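Local coordinates for protein ADP-ribosylating toxin CARDS (Mycoplasma pneumoniae, PDB 4TLV) that transfers ADP-ribose from NAD(+) to multiple target proteins, acting as the main virulence toxin of its bacterium and causing vacuolation in mammalian cells, at residues A[127-135]-A[220-230]; A[383-392]-A[401-409]. All coordinates share one frame; numbering follows the deposited sequence.

Contact 1 of 2, residues A[127-135]-A[220-230]; sequences TSFAYQREW and VSEGTSASLSF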
loop_
_atom_site.group_PDB
_atom_site.type_symbol
_atom_site.label_atom_id
_atom_site.label_comp_id
_atom_site.label_asym_id
_atom_site.label_seq_id
_atom_site.Cartn_x
_atom_site.Cartn_y
_atom_site.Cartn_z
ATOM N N THR A 127 -4.184 7.310 -2.870
ATOM C CA THR A 127 -3.242 7.063 -3.944
ATOM C C THR A 127 -1.867 7.583 -3.516
ATOM O O THR A 127 -1.075 6.824 -2.926
ATOM C CB THR A 127 -3.751 7.615 -5.306
ATOM O OG1 THR A 127 -3.931 9.035 -5.243
ATOM C CG2 THR A 127 -5.086 6.960 -5.668
ATOM N N SER A 128 -1.635 8.873 -3.704
ATOM C CA SER A 128 -0.337 9.515 -3.428
ATOM C C SER A 128 0.319 9.218 -2.074
ATOM O O SER A 128 1.531 8.951 -2.025
ATOM C CB SER A 128 -0.446 11.039 -3.608
ATOM O OG SER A 128 -0.868 11.339 -4.922
ATOM N N PHE A 129 -0.446 9.311 -0.981
ATOM C CA PHE A 129 0.135 9.112 0.347
ATOM C C PHE A 129 -0.065 7.724 0.946
ATOM O O PHE A 129 0.426 7.455 2.033
ATOM C CB PHE A 129 -0.428 10.143 1.338
ATOM C CG PHE A 129 -0.218 11.564 0.907
ATOM C CD1 PHE A 129 1.065 12.083 0.805
ATOM C CD2 PHE A 129 -1.298 12.385 0.617
ATOM C CE1 PHE A 129 1.278 13.413 0.422
ATOM C CE2 PHE A 129 -1.095 13.714 0.223
ATOM C CZ PHE A 129 0.195 14.223 0.127
ATOM N N ALA A 130 -0.806 6.857 0.265
ATOM C CA ALA A 130 -1.223 5.592 0.870
ATOM C C ALA A 130 -0.054 4.663 1.233
ATOM O O ALA A 130 -0.104 3.944 2.239
ATOM C CB ALA A 130 -2.216 4.872 -0.054
ATOM N N TYR A 131 0.991 4.681 0.414
ATOM C CA TYR A 131 2.157 3.814 0.616
ATOM C C TYR A 131 2.821 4.075 1.966
ATOM O O TYR A 131 3.592 3.243 2.461
ATOM C CB TYR A 131 3.198 4.032 -0.496
ATOM C CG TYR A 131 3.988 5.314 -0.294
ATOM C CD1 TYR A 131 5.163 5.325 0.452
ATOM C CD2 TYR A 131 3.543 6.519 -0.828
ATOM C CE1 TYR A 131 5.864 6.495 0.669
ATOM C CE2 TYR A 131 4.237 7.703 -0.604
ATOM C CZ TYR A 131 5.399 7.681 0.135
ATOM O OH TYR A 131 6.098 8.854 0.353
ATOM N N GLN A 132 2.558 5.246 2.550
ATOM C CA GLN A 132 3.107 5.572 3.869
ATOM C C GLN A 132 2.618 4.627 4.975
ATOM O O GLN A 132 3.224 4.545 6.046
ATOM C CB GLN A 132 2.812 7.037 4.242
ATOM C CG GLN A 132 3.522 8.037 3.326
ATOM C CD GLN A 132 3.222 9.479 3.672
ATOM O OE1 GLN A 132 4.215 10.324 3.504
ATOM N NE2 GLN A 132 2.106 9.829 4.096
ATOM N N ARG A 133 1.529 3.910 4.714
ATOM C CA ARG A 133 0.971 2.991 5.703
ATOM C C ARG A 133 0.829 3.694 7.046
ATOM O O ARG A 133 1.164 3.122 8.083
ATOM C CB ARG A 133 1.874 1.752 5.861
ATOM C CG ARG A 133 2.065 0.943 4.573
ATOM C CD ARG A 133 0.930 -0.048 4.322
ATOM N NE ARG A 133 0.846 -1.140 5.318
ATOM C CZ ARG A 133 1.533 -2.283 5.263
ATOM N NH1 ARG A 133 2.411 -2.519 4.279
ATOM N NH2 ARG A 133 1.349 -3.206 6.206
ATOM N N GLU A 134 0.336 4.932 7.033
ATOM C CA GLU A 134 0.380 5.773 8.240
ATOM C C GLU A 134 -0.604 5.368 9.329
ATOM O O GLU A 134 -1.787 5.181 9.079
ATOM C CB GLU A 134 0.173 7.270 7.929
ATOM C CG GLU A 134 0.167 8.117 9.229
ATOM C CD GLU A 134 0.122 9.618 9.004
ATOM O OE1 GLU A 134 -0.073 10.063 7.851
ATOM O OE2 GLU A 134 0.276 10.351 10.004
ATOM N N TRP A 135 -0.084 5.226 10.539
ATOM C CA TRP A 135 -0.911 5.192 11.742
ATOM C C TRP A 135 -0.521 6.471 12.470
ATOM O O TRP A 135 0.669 6.730 12.678
ATOM C CB TRP A 135 -0.565 3.967 12.593
ATOM C CG TRP A 135 -1.127 2.691 12.038
ATOM C CD1 TRP A 135 -0.630 1.957 11.010
ATOM C CD2 TRP A 135 -2.312 2.016 12.487
ATOM N NE1 TRP A 135 -1.429 0.856 10.784
ATOM C CE2 TRP A 135 -2.463 0.871 11.684
ATOM C CE3 TRP A 135 -3.252 2.268 13.503
ATOM C CZ2 TRP A 135 -3.517 -0.031 11.858
ATOM C CZ3 TRP A 135 -4.299 1.388 13.664
ATOM C CH2 TRP A 135 -4.423 0.239 12.843
ATOM N N VAL A 220 9.840 13.252 -2.814
ATOM C CA VAL A 220 10.907 12.374 -2.324
ATOM C C VAL A 220 11.486 11.448 -3.400
ATOM O O VAL A 220 11.944 10.343 -3.097
ATOM C CB VAL A 220 10.487 11.590 -1.049
ATOM C CG1 VAL A 220 10.314 12.555 0.123
ATOM C CG2 VAL A 220 9.196 10.764 -1.302
ATOM N N SER A 221 11.447 11.931 -4.643
ATOM C CA SER A 221 12.090 11.321 -5.811
ATOM C C SER A 221 11.212 10.309 -6.528
ATOM O O SER A 221 10.312 9.716 -5.935
ATOM C CB SER A 221 13.445 10.685 -5.475
ATOM O OG SER A 221 14.272 11.585 -4.758
ATOM N N GLU A 222 11.480 10.154 -7.819
ATOM C CA GLU A 222 10.767 9.215 -8.669
ATOM C C GLU A 222 9.255 9.401 -8.621
ATOM O O GLU A 222 8.493 8.439 -8.697
ATOM C CB GLU A 222 11.159 7.784 -8.331
ATOM C CG GLU A 222 12.570 7.486 -8.789
ATOM C CD GLU A 222 13.004 6.088 -8.434
ATOM O OE1 GLU A 222 12.981 5.746 -7.229
ATOM O OE2 GLU A 222 13.359 5.349 -9.369
ATOM N N GLY A 223 8.840 10.656 -8.521
ATOM C CA GLY A 223 7.426 10.993 -8.601
ATOM C C GLY A 223 6.681 10.830 -7.289
ATOM O O GLY A 223 5.472 11.085 -7.218
ATOM N N THR A 224 7.392 10.407 -6.256
ATOM C CA THR A 224 6.767 10.026 -4.989
ATOM C C THR A 224 6.468 11.240 -4.115
ATOM O O THR A 224 7.316 12.108 -3.964
ATOM C CB THR A 224 7.677 9.030 -4.224
ATOM O OG1 THR A 224 7.931 7.910 -5.071
ATOM C CG2 THR A 224 7.029 8.546 -2.934
ATOM N N SER A 225 5.249 11.301 -3.575
ATOM C CA SER A 225 4.847 12.352 -2.641
ATOM C C SER A 225 4.964 11.845 -1.210
ATOM O O SER A 225 4.639 10.693 -0.942
ATOM C CB SER A 225 3.375 12.733 -2.877
ATOM O OG SER A 225 3.123 13.013 -4.236
ATOM N N ALA A 226 5.414 12.705 -0.295
ATOM C CA ALA A 226 5.429 12.389 1.133
ATOM C C ALA A 226 4.728 13.520 1.876
ATOM O O ALA A 226 4.820 14.676 1.464
ATOM C CB ALA A 226 6.879 12.228 1.652
ATOM N N SER A 227 4.021 13.216 2.956
ATOM C CA SER A 227 3.548 14.328 3.781
ATOM C C SER A 227 4.719 14.889 4.565
ATOM O O SER A 227 5.709 14.198 4.832
ATOM C CB SER A 227 2.423 13.922 4.734
ATOM O OG SER A 227 2.803 12.801 5.480
ATOM N N LEU A 228 4.605 16.149 4.946
ATOM C CA LEU A 228 5.659 16.772 5.731
ATOM C C LEU A 228 5.815 16.136 7.122
ATOM O O LEU A 228 6.885 16.211 7.727
ATOM C CB LEU A 228 5.429 18.283 5.825
ATOM C CG LEU A 228 5.838 19.087 4.575
ATOM C CD1 LEU A 228 5.112 18.645 3.296
ATOM C CD2 LEU A 228 5.637 20.586 4.830
ATOM N N SER A 229 4.775 15.492 7.635
ATOM C CA SER A 229 4.865 14.898 8.938
ATOM C C SER A 229 5.953 13.690 8.832
ATOM O O SER A 229 6.622 13.380 9.810
ATOM C CB SER A 229 3.538 14.378 9.494
ATOM O OG SER A 229 2.969 13.426 8.605
ATOM N N PHE A 230 6.064 13.071 7.658
ATOM C CA PHE A 230 7.091 12.059 7.414
ATOM C C PHE A 230 8.446 12.701 7.057
ATOM O O PHE A 230 9.486 12.356 7.636
ATOM C CB PHE A 230 6.660 11.095 6.291
ATOM C CG PHE A 230 5.734 9.991 6.752
ATOM C CD1 PHE A 230 4.419 10.267 7.113
ATOM C CD2 PHE A 230 6.172 8.680 6.821
ATOM C CE1 PHE A 230 3.564 9.258 7.563
ATOM C CE2 PHE A 230 5.316 7.656 7.262
ATOM C CZ PHE A 230 4.015 7.950 7.642
HETATM O O HOH W 1 3.412 8.934 -4.051
HETATM O O HOH W 2 0.421 12.605 7.025
#
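Gln132 and Phe230 make the tight part of this contact: the amide lies over one face of the ring, its plane only 18° from the ring plane, and Gln132 CD stands 3.7 Å above the Phe230 ring, offset toward the rim. Further back on the same chain, Gln132 CB makes a CH-pi contact, 4.1 Å from the centroid of the Phe230 ring. With the chain fully extended beyond CG (chi2 179°), Gln132 OE1 reaches the backbone N of Ser227 at 2.9 Å, while NE2 makes a weak bond to Ser227 OG. Glu134 meets the rim of the same ring, its carboxylate nearly upright against it at 82°. Glu134 OE1 accepts a hydrogen bond from a water that also bonds Ser227 OG, and Glu134 OE2 is hydrogen-bonded to His38 NE2.

Tyr131 OH makes a buried direct bond to Ser225 O at 2.7 Å, from above the carbonyl plane. The looser side is confined to Ser128, the one touching residue that is partly exposed, where a water spans Ser128 O and Ser225 N. Phe230 also rests on Ser51 and Ser53, part of the Ser-Thr-Ser sequence characteristic of pertussis-like ADP-ribosyltransferases. The Ser227 N-H thus decides which way the Gln132 amide is flipped and the Phe230 stack holds its plane, tying a transferase-domain loop to 220-230 in the inferred NAD(+)-binding region.

Contact 2 of 2, residues A[383-392]-A[401-409]; sequences LGQTENGLFW and HDLYVCPLK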
loop_
_atom_site.group_PDB
_atom_site.type_symbol
_atom_site.label_atom_id
_atom_site.label_comp_id
_atom_site.label_asym_id
_atom_site.label_seq_id
_atom_site.Cartn_x
_atom_site.Cartn_y
_atom_site.Cartn_z
ATOM N N LEU A 383 7.738 -14.026 4.025
ATOM C CA LEU A 383 8.513 -14.870 4.932
ATOM C C LEU A 383 8.880 -14.146 6.218
ATOM O O LEU A 383 9.620 -14.675 7.043
ATOM C CB LEU A 383 9.765 -15.418 4.240
ATOM C CG LEU A 383 9.484 -16.463 3.151
ATOM C CD1 LEU A 383 10.740 -16.840 2.394
ATOM C CD2 LEU A 383 8.833 -17.702 3.760
ATOM N N GLY A 384 8.356 -12.935 6.389
ATOM C CA GLY A 384 8.483 -12.231 7.656
ATOM C C GLY A 384 9.916 -11.996 8.095
ATOM O O GLY A 384 10.772 -11.617 7.291
ATOM N N GLN A 385 10.187 -12.237 9.375
ATOM C CA GLN A 385 11.511 -11.976 9.934
ATOM C C GLN A 385 12.540 -13.008 9.493
ATOM O O GLN A 385 13.727 -12.866 9.792
ATOM C CB GLN A 385 11.464 -11.917 11.469
ATOM C CG GLN A 385 10.500 -10.878 12.038
ATOM C CD GLN A 385 10.822 -9.460 11.594
ATOM O OE1 GLN A 385 11.897 -9.191 11.051
ATOM N NE2 GLN A 385 9.887 -8.541 11.827
ATOM N N THR A 386 12.091 -14.053 8.802
ATOM C CA THR A 386 13.015 -15.079 8.318
ATOM C C THR A 386 13.862 -14.554 7.166
ATOM O O THR A 386 13.335 -14.215 6.100
ATOM C CB THR A 386 12.282 -16.341 7.837
ATOM O OG1 THR A 386 11.549 -16.928 8.918
ATOM C CG2 THR A 386 13.275 -17.345 7.309
ATOM N N GLU A 387 15.174 -14.494 7.370
ATOM C CA GLU A 387 16.062 -14.025 6.323
ATOM C C GLU A 387 15.871 -14.921 5.117
ATOM O O GLU A 387 15.840 -16.148 5.245
ATOM C CB GLU A 387 17.514 -14.050 6.792
ATOM C CG GLU A 387 17.798 -13.103 7.940
ATOM C CD GLU A 387 19.263 -13.102 8.340
ATOM O OE1 GLU A 387 19.963 -14.101 8.053
ATOM O OE2 GLU A 387 19.716 -12.104 8.945
ATOM N N ASN A 388 15.724 -14.309 3.948
ATOM C CA ASN A 388 15.400 -15.051 2.744
ATOM C C ASN A 388 15.836 -14.289 1.493
ATOM O O ASN A 388 16.196 -13.101 1.562
ATOM C CB ASN A 388 13.899 -15.352 2.704
ATOM C CG ASN A 388 13.053 -14.102 2.449
ATOM O OD1 ASN A 388 12.735 -13.795 1.310
ATOM N ND2 ASN A 388 12.677 -13.396 3.513
ATOM N N GLY A 389 15.836 -14.978 0.360
ATOM C CA GLY A 389 16.287 -14.385 -0.889
ATOM C C GLY A 389 15.775 -15.122 -2.112
ATOM O O GLY A 389 15.085 -16.146 -2.006
ATOM N N LEU A 390 16.124 -14.611 -3.284
ATOM C CA LEU A 390 15.748 -15.252 -4.534
ATOM C C LEU A 390 16.746 -16.360 -4.861
ATOM O O LEU A 390 17.939 -16.225 -4.581
ATOM C CB LEU A 390 15.732 -14.233 -5.675
ATOM C CG LEU A 390 14.671 -13.127 -5.645
ATOM C CD1 LEU A 390 14.910 -12.167 -6.830
ATOM C CD2 LEU A 390 13.263 -13.730 -5.701
ATOM N N PHE A 391 16.256 -17.438 -5.465
ATOM C CA PHE A 391 17.092 -18.597 -5.800
ATOM C C PHE A 391 16.738 -19.161 -7.179
ATOM O O PHE A 391 15.615 -19.005 -7.655
ATOM C CB PHE A 391 16.910 -19.707 -4.752
ATOM C CG PHE A 391 17.598 -19.445 -3.449
ATOM C CD1 PHE A 391 17.024 -18.606 -2.495
ATOM C CD2 PHE A 391 18.815 -20.056 -3.156
ATOM C CE1 PHE A 391 17.662 -18.362 -1.287
ATOM C CE2 PHE A 391 19.465 -19.816 -1.943
ATOM C CZ PHE A 391 18.889 -18.975 -1.004
ATOM N N TRP A 392 17.704 -19.815 -7.821
ATOM C CA TRP A 392 17.404 -20.658 -8.977
ATOM C C TRP A 392 18.035 -22.031 -8.761
ATOM O O TRP A 392 18.919 -22.190 -7.921
ATOM C CB TRP A 392 17.899 -20.046 -10.288
ATOM C CG TRP A 392 19.389 -20.149 -10.507
ATOM C CD1 TRP A 392 20.369 -19.608 -9.735
ATOM C CD2 TRP A 392 20.056 -20.835 -11.579
ATOM N NE1 TRP A 392 21.605 -19.906 -10.257
ATOM C CE2 TRP A 392 21.441 -20.665 -11.385
ATOM C CE3 TRP A 392 19.614 -21.580 -12.676
ATOM C CZ2 TRP A 392 22.393 -21.206 -12.252
ATOM C CZ3 TRP A 392 20.563 -22.114 -13.543
ATOM C CH2 TRP A 392 21.935 -21.925 -13.322
ATOM N N HIS A 401 14.673 -20.494 -16.828
ATOM C CA HIS A 401 14.737 -21.115 -15.515
ATOM C C HIS A 401 13.750 -20.464 -14.560
ATOM O O HIS A 401 13.557 -19.243 -14.578
ATOM C CB HIS A 401 16.158 -21.031 -14.963
ATOM C CG HIS A 401 17.188 -21.601 -15.886
ATOM N ND1 HIS A 401 17.681 -22.856 -16.006
ATOM C CD2 HIS A 401 17.813 -20.848 -16.858
ATOM C CE1 HIS A 401 18.602 -22.834 -17.027
ATOM N NE2 HIS A 401 18.659 -21.613 -17.527
ATOM N N ASP A 402 13.132 -21.294 -13.728
ATOM C CA ASP A 402 12.173 -20.827 -12.750
ATOM C C ASP A 402 12.847 -20.053 -11.622
ATOM O O ASP A 402 14.030 -20.255 -11.324
ATOM C CB ASP A 402 11.382 -22.002 -12.179
ATOM C CG ASP A 402 10.336 -22.526 -13.153
ATOM O OD1 ASP A 402 10.179 -21.941 -14.248
ATOM O OD2 ASP A 402 9.665 -23.519 -12.814
ATOM N N LEU A 403 12.076 -19.168 -11.002
ATOM C CA LEU A 403 12.570 -18.311 -9.931
ATOM C C LEU A 403 11.880 -18.665 -8.620
ATOM O O LEU A 403 10.654 -18.740 -8.565
ATOM C CB LEU A 403 12.323 -16.833 -10.274
ATOM C CG LEU A 403 12.748 -15.811 -9.223
ATOM C CD1 LEU A 403 14.268 -15.840 -9.027
ATOM C CD2 LEU A 403 12.258 -14.398 -9.617
ATOM N N TYR A 404 12.670 -18.877 -7.568
ATOM C CA TYR A 404 12.124 -19.274 -6.268
ATOM C C TYR A 404 12.498 -18.296 -5.164
ATOM O O TYR A 404 13.386 -17.468 -5.329
ATOM C CB TYR A 404 12.627 -20.664 -5.868
ATOM C CG TYR A 404 12.458 -21.716 -6.946
ATOM C CD1 TYR A 404 11.216 -22.288 -7.203
ATOM C CD2 TYR A 404 13.542 -22.133 -7.707
ATOM C CE1 TYR A 404 11.060 -23.250 -8.194
ATOM C CE2 TYR A 404 13.401 -23.094 -8.700
ATOM C CZ TYR A 404 12.161 -23.651 -8.934
ATOM O OH TYR A 404 12.024 -24.597 -9.921
ATOM N N VAL A 405 11.807 -18.402 -4.033
ATOM C CA VAL A 405 12.189 -17.701 -2.825
ATOM C C VAL A 405 12.412 -18.762 -1.752
ATOM O O VAL A 405 11.549 -19.621 -1.547
ATOM C CB VAL A 405 11.077 -16.768 -2.336
ATOM C CG1 VAL A 405 11.525 -16.036 -1.074
ATOM C CG2 VAL A 405 10.664 -15.800 -3.441
ATOM N N CYS A 406 13.556 -18.692 -1.076
ATOM C CA CYS A 406 13.902 -19.629 -0.006
ATOM C C CYS A 406 14.489 -18.903 1.185
ATOM O O CYS A 406 15.174 -17.897 1.023
ATOM C CB CYS A 406 14.969 -20.628 -0.471
ATOM S SG CYS A 406 14.612 -21.515 -1.980
ATOM N N PRO A 407 14.255 -19.439 2.392
ATOM C CA PRO A 407 15.045 -19.016 3.555
ATOM C C PRO A 407 16.532 -19.165 3.229
ATOM O O PRO A 407 16.907 -20.069 2.475
ATOM C CB PRO A 407 14.637 -20.015 4.641
ATOM C CG PRO A 407 13.292 -20.526 4.217
ATOM C CD PRO A 407 13.304 -20.519 2.710
ATOM N N LEU A 408 17.368 -18.289 3.767
ATOM C CA LEU A 408 18.802 -18.375 3.511
ATOM C C LEU A 408 19.385 -19.613 4.185
ATOM O O LEU A 408 20.355 -20.189 3.711
ATOM C CB LEU A 408 19.519 -17.128 4.022
ATOM C CG LEU A 408 19.069 -15.822 3.372
ATOM C CD1 LEU A 408 19.811 -14.635 3.975
ATOM C CD2 LEU A 408 19.245 -15.885 1.872
ATOM N N LYS A 409 18.772 -20.023 5.286
ATOM C CA LYS A 409 19.275 -21.160 6.049
ATOM C C LYS A 409 18.879 -22.497 5.421
ATOM O O LYS A 409 17.708 -22.735 5.121
ATOM C CB LYS A 409 18.795 -21.086 7.499
ATOM C CG LYS A 409 19.719 -21.798 8.484
ATOM C CD LYS A 409 19.294 -21.568 9.926
ATOM C CE LYS A 409 17.905 -22.129 10.182
ATOM N NZ LYS A 409 17.517 -22.051 11.616
HETATM O O HOH W 3 16.984 -18.107 6.919
#
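Glu387 O is gripped by three groups: Leu408 N donates at 3.0 Å from above the carbonyl plane, a water donates at 2.8 Å, and Pro407 CA adds a CA-H...O contact. The water also accepts from Lys409 N. Beyond this end, two antiparallel hydrogen-bonded pairs, Gly389 with Cys406 and Phe391 with Tyr404, close the ladder; Phe391 N to Tyr404 O and Tyr404 N to Phe391 O are both 2.9 Å.

Cys406 sits obliquely beside the Phe391 ring, Cys406 CB 3.5 Å from Phe391 CD1. On the other sheet face Leu390 CD2 and Val405 CG2 meet at 4.0 Å, with Val350 and Val378 of adjoining strands alongside. Leu383 CD1 packs on Val405 CG1 at 3.6 Å. At the far end, Trp392 points its edge at the face of His401, planes 79° apart; Trp392 NE1 bonds Glu416 and His401 ND1 bonds Ser396.

Asn388 CG lies between the backbone N and carbonyl carbon (chi1 71°), carrying the amide back so that ND2 bonds Thr386 O almost straight (176°), while OD1 takes the N-H of Ser380. Backbone bonds thus set the register of this beta-trefoil hairpin; the Trp392-His401 pair joins its two strands, and apolar side chains bind it to neighbours.

How the contacts relate
From the N terminus, contact 1 comes first: the chain leaves 127-135, runs through 84 residues containing strands but no helix, and returns at 220-230. This closes a long loop, joining the run from helix 115-126 into strand 134-138 to the turn after strand 214-219. Contact 2 closes much later and over a far shorter span, only eight residues separating 383-392 from 401-409 in one hairpin of the D2 trefoil. The two are in series, neither enclosing nor crossing the other. The centres of contact 1 and contact 2 are about 29 Å apart. The nearest atoms of contact 1 and contact 2 are about 12 Å apart, without touching. The turn in 220-230 nevertheless reaches toward the end of D2, where Glu222 bonds Thr433 and Ala436.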